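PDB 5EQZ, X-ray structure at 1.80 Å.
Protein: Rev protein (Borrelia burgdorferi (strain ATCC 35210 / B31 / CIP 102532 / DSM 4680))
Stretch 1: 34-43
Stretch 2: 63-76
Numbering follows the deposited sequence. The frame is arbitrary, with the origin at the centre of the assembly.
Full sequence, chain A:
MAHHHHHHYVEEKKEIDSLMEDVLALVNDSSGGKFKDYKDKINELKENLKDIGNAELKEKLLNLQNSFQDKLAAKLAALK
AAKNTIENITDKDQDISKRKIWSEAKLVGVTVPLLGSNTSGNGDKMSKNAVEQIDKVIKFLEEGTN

Stretch 1 34-43: KFKDYKDKIN
Stretch 2 63-76: NLQNSFQDKLAAKL

Residues 34-43 and 63-76 are both segments of longer α-helices, with phi/psi near -65/-41 throughout and regular i to i+4 backbone hydrogen bonds. The helices run nearly antiparallel, at 159° between their N-to-C directions, and their axes approach to 10.8 Å. The register pairs Phe35 with Leu72, Lys39 with Phe68 and Ile42 with Gln65, at CA-CA distances of 7.4, 7.5 and 7.0 Å. The contact buries 459 Å² in total and is essentially apolar; no hydrogen bond crosses it among the modelled atoms. Phe35, Ile42, Leu64 and Phe68, all apolar, are buried, whereas the charged Lys36 and Lys41 lie exposed.

Lys34 contributes nothing, its end leading away. Phe35 points toward the partner helix (chi1 -79°, m; chi2 89°) and its ring contacts about two turns of it, from Phe68 to Lys75: CD2 lies 4.1 Å from both Phe68 CE1 and Leu72 CD1 (Leu72 t, p), CE2 lies 3.6 Å from Lys71 O and 4.2 Å from Lys71 CB, and CZ packs 3.5 Å from Lys75 CB. Lys71 (m, m, t, t) and Lys75 (t, p, t, t) present CB to the ring while each NZ is hydrogen-bonded elsewhere in the structure.

Lys36 NZ bridges to Asp40 OD1 at 2.9 Å, one turn along. Tyr38 (m) lends its CB, 4.1 Å from Phe68 CE1, before its ring leads away. Lys39 is modelled only to CB; its CA lies over one face of the Phe68 ring, and its CB is 3.5 Å from Phe68 CZ. Phe68 (chi1 178°, t; chi2 81°) also brings CZ to 3.3 Å from Phe35 O. Lys41 NZ forms a salt bridge to Asp37 OD2 at 3.2 Å, whose hydrogen bond is weak.

Ile42 (m, t) closes the buried row, its branched side chain placing CD1 3.5 Å from Phe68 CB, CG1 3.8 Å from Leu64 CD2 (Leu64 t, p) and CG2 3.8 Å from Gln65 CG (Gln65 m, t). Asn43 remains exposed.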

# COMPACT_ATOMS: atom_id res chain seq x y z
N LYS A 34 0.48 6.37 -3.56
CA LYS A 34 0.64 5.70 -4.85
C LYS A 34 -0.52 4.76 -5.14
O LYS A 34 -0.96 4.64 -6.30
CB LYS A 34 1.96 4.93 -4.89
CG LYS A 34 3.17 5.79 -5.24
CD LYS A 34 3.98 5.18 -6.37
CE LYS A 34 4.70 3.92 -5.92
NZ LYS A 34 5.90 3.64 -6.76
N PHE A 35 -1.03 4.08 -4.11
CA PHE A 35 -2.19 3.21 -4.31
C PHE A 35 -3.41 4.02 -4.72
O PHE A 35 -4.10 3.66 -5.68
CB PHE A 35 -2.49 2.42 -3.04
CG PHE A 35 -1.60 1.24 -2.83
CD1 PHE A 35 -0.40 1.37 -2.14
CD2 PHE A 35 -1.97 -0.01 -3.32
CE1 PHE A 35 0.42 0.28 -1.94
CE2 PHE A 35 -1.15 -1.12 -3.13
CZ PHE A 35 0.04 -0.98 -2.44
N LYS A 36 -3.71 5.10 -3.99
CA LYS A 36 -4.89 5.88 -4.32
C LYS A 36 -4.76 6.53 -5.68
O LYS A 36 -5.75 6.64 -6.41
CB LYS A 36 -5.16 6.95 -3.25
CG LYS A 36 -6.57 7.53 -3.36
CD LYS A 36 -6.73 8.84 -2.60
CE LYS A 36 -8.00 9.56 -3.01
NZ LYS A 36 -7.76 10.53 -4.11
N ASP A 37 -3.54 6.93 -6.06
CA ASP A 37 -3.35 7.53 -7.37
C ASP A 37 -3.64 6.53 -8.48
O ASP A 37 -4.34 6.86 -9.45
CB ASP A 37 -1.93 8.08 -7.50
CG ASP A 37 -1.63 8.60 -8.89
OD1 ASP A 37 -2.43 9.42 -9.40
OD2 ASP A 37 -0.60 8.20 -9.47
N TYR A 38 -3.13 5.30 -8.36
CA TYR A 38 -3.41 4.29 -9.38
C TYR A 38 -4.87 3.88 -9.36
O TYR A 38 -5.47 3.64 -10.42
CB TYR A 38 -2.53 3.06 -9.18
CG TYR A 38 -1.04 3.30 -9.38
CD1 TYR A 38 -0.11 2.39 -8.91
CD2 TYR A 38 -0.57 4.44 -10.03
CE1 TYR A 38 1.25 2.60 -9.07
CE2 TYR A 38 0.80 4.66 -10.20
CZ TYR A 38 1.70 3.73 -9.71
OH TYR A 38 3.05 3.91 -9.86
N LYS A 39 -5.48 3.80 -8.17
CA LYS A 39 -6.91 3.48 -8.11
C LYS A 39 -7.72 4.53 -8.84
O LYS A 39 -8.66 4.20 -9.57
CB LYS A 39 -7.38 3.35 -6.66
N ASP A 40 -7.38 5.81 -8.66
CA ASP A 40 -8.12 6.87 -9.32
C ASP A 40 -7.95 6.80 -10.83
O ASP A 40 -8.93 6.95 -11.58
CB ASP A 40 -7.68 8.24 -8.81
CG ASP A 40 -8.19 8.54 -7.40
OD1 ASP A 40 -7.64 9.44 -6.75
OD2 ASP A 40 -9.14 7.86 -6.94
N LYS A 41 -6.73 6.55 -11.30
CA LYS A 41 -6.51 6.40 -12.74
C LYS A 41 -7.22 5.17 -13.29
O LYS A 41 -7.73 5.21 -14.42
CB LYS A 41 -5.01 6.33 -13.03
CG LYS A 41 -4.31 7.65 -12.81
CD LYS A 41 -2.81 7.51 -12.88
CE LYS A 41 -2.13 8.84 -12.61
NZ LYS A 41 -0.66 8.68 -12.67
N ILE A 42 -7.29 4.09 -12.51
CA ILE A 42 -8.02 2.92 -12.98
C ILE A 42 -9.50 3.23 -13.12
O ILE A 42 -10.13 2.87 -14.12
CB ILE A 42 -7.78 1.72 -12.05
CG1 ILE A 42 -6.33 1.23 -12.17
CG2 ILE A 42 -8.74 0.58 -12.38
CD1 ILE A 42 -6.01 0.08 -11.26
N ASN A 43 -10.08 3.93 -12.13
CA ASN A 43 -11.50 4.28 -12.18
C ASN A 43 -11.80 5.21 -13.35
O ASN A 43 -12.86 5.11 -13.98
CB ASN A 43 -11.94 4.93 -10.87
CG ASN A 43 -11.98 3.96 -9.72
OD1 ASN A 43 -12.13 2.75 -9.93
ND2 ASN A 43 -11.89 4.48 -8.50
N ASN A 63 -8.23 -7.32 -16.11
CA ASN A 63 -6.95 -7.72 -15.53
C ASN A 63 -6.33 -6.59 -14.73
O ASN A 63 -5.76 -6.83 -13.65
CB ASN A 63 -6.01 -8.19 -16.64
CG ASN A 63 -6.48 -9.48 -17.29
OD1 ASN A 63 -7.27 -10.23 -16.70
ND2 ASN A 63 -5.99 -9.77 -18.49
N LEU A 64 -6.43 -5.35 -15.22
CA LEU A 64 -5.86 -4.22 -14.50
C LEU A 64 -6.53 -4.03 -13.14
O LEU A 64 -5.85 -3.81 -12.12
CB LEU A 64 -5.98 -2.96 -15.35
CG LEU A 64 -5.66 -1.64 -14.67
CD1 LEU A 64 -4.21 -1.60 -14.21
CD2 LEU A 64 -6.02 -0.45 -15.58
N GLN A 65 -7.86 -4.10 -13.08
CA GLN A 65 -8.53 -4.00 -11.78
C GLN A 65 -8.17 -5.17 -10.88
O GLN A 65 -7.89 -4.97 -9.68
CB GLN A 65 -10.04 -3.89 -11.94
CG GLN A 65 -10.50 -2.80 -12.90
CD GLN A 65 -11.90 -3.08 -13.46
OE1 GLN A 65 -12.86 -3.15 -12.71
NE2 GLN A 65 -12.01 -3.23 -14.77
N ASN A 66 -8.15 -6.40 -11.42
CA ASN A 66 -7.84 -7.56 -10.58
C ASN A 66 -6.45 -7.43 -9.96
O ASN A 66 -6.26 -7.70 -8.77
CB ASN A 66 -7.94 -8.85 -11.39
CG ASN A 66 -9.37 -9.21 -11.75
OD1 ASN A 66 -10.32 -8.72 -11.15
ND2 ASN A 66 -9.52 -10.09 -12.73
N SER A 67 -5.46 -7.03 -10.77
CA SER A 67 -4.10 -6.90 -10.25
C SER A 67 -4.02 -5.83 -9.18
O SER A 67 -3.33 -6.00 -8.17
CB SER A 67 -3.12 -6.59 -11.38
OG SER A 67 -2.93 -7.74 -12.19
N PHE A 68 -4.71 -4.71 -9.38
CA PHE A 68 -4.69 -3.67 -8.36
C PHE A 68 -5.30 -4.16 -7.06
O PHE A 68 -4.75 -3.94 -5.98
CB PHE A 68 -5.42 -2.41 -8.82
CG PHE A 68 -5.45 -1.34 -7.77
CD1 PHE A 68 -4.35 -0.52 -7.59
CD2 PHE A 68 -6.54 -1.19 -6.94
CE1 PHE A 68 -4.35 0.45 -6.59
CE2 PHE A 68 -6.55 -0.23 -5.93
CZ PHE A 68 -5.45 0.60 -5.77
N GLN A 69 -6.47 -4.80 -7.14
CA GLN A 69 -7.09 -5.29 -5.91
C GLN A 69 -6.18 -6.29 -5.19
O GLN A 69 -6.17 -6.34 -3.95
CB GLN A 69 -8.45 -5.91 -6.23
CG GLN A 69 -9.53 -4.86 -6.56
CD GLN A 69 -9.77 -3.86 -5.43
OE1 GLN A 69 -9.81 -4.23 -4.25
NE2 GLN A 69 -9.94 -2.59 -5.79
N ASP A 70 -5.40 -7.07 -5.93
CA ASP A 70 -4.51 -8.02 -5.27
C ASP A 70 -3.33 -7.31 -4.63
O ASP A 70 -2.89 -7.70 -3.53
CB ASP A 70 -4.03 -9.07 -6.26
CG ASP A 70 -5.15 -9.98 -6.72
OD1 ASP A 70 -6.19 -10.10 -6.03
OD2 ASP A 70 -4.98 -10.59 -7.79
N LYS A 71 -2.80 -6.27 -5.28
CA LYS A 71 -1.77 -5.45 -4.64
C LYS A 71 -2.32 -4.74 -3.42
O LYS A 71 -1.64 -4.63 -2.39
CB LYS A 71 -1.20 -4.44 -5.64
CG LYS A 71 -0.39 -5.08 -6.75
CD LYS A 71 0.86 -5.78 -6.22
CE LYS A 71 1.55 -6.61 -7.30
NZ LYS A 71 3.01 -6.74 -7.05
N LEU A 72 -3.56 -4.25 -3.49
CA LEU A 72 -4.15 -3.60 -2.33
C LEU A 72 -4.37 -4.57 -1.17
O LEU A 72 -4.08 -4.24 -0.01
CB LEU A 72 -5.46 -2.92 -2.72
CG LEU A 72 -6.16 -2.17 -1.59
CD1 LEU A 72 -5.24 -1.09 -1.04
CD2 LEU A 72 -7.46 -1.56 -2.14
N ALA A 73 -4.89 -5.77 -1.46
CA ALA A 73 -5.06 -6.77 -0.40
C ALA A 73 -3.74 -7.09 0.29
O ALA A 73 -3.68 -7.23 1.52
CB ALA A 73 -5.69 -8.03 -0.98
N ALA A 74 -2.66 -7.22 -0.48
CA ALA A 74 -1.37 -7.50 0.13
C ALA A 74 -0.90 -6.34 1.00
O ALA A 74 -0.38 -6.56 2.11
CB ALA A 74 -0.33 -7.80 -0.95
N LYS A 75 -1.07 -5.10 0.52
CA LYS A 75 -0.62 -3.94 1.29
C LYS A 75 -1.38 -3.84 2.61
O LYS A 75 -0.78 -3.67 3.68
CB LYS A 75 -0.80 -2.66 0.48
CG LYS A 75 -0.58 -1.37 1.26
CD LYS A 75 0.90 -1.16 1.58
CE LYS A 75 1.16 0.24 2.13
NZ LYS A 75 2.63 0.52 2.18
N LEU A 76 -2.72 -3.96 2.55
CA LEU A 76 -3.52 -3.85 3.76
C LEU A 76 -3.22 -4.97 4.75
O LEU A 76 -3.22 -4.75 5.97
CB LEU A 76 -5.01 -3.84 3.41
CG LEU A 76 -5.52 -2.54 2.78
CD1 LEU A 76 -6.85 -2.77 2.10
CD2 LEU A 76 -5.65 -1.47 3.85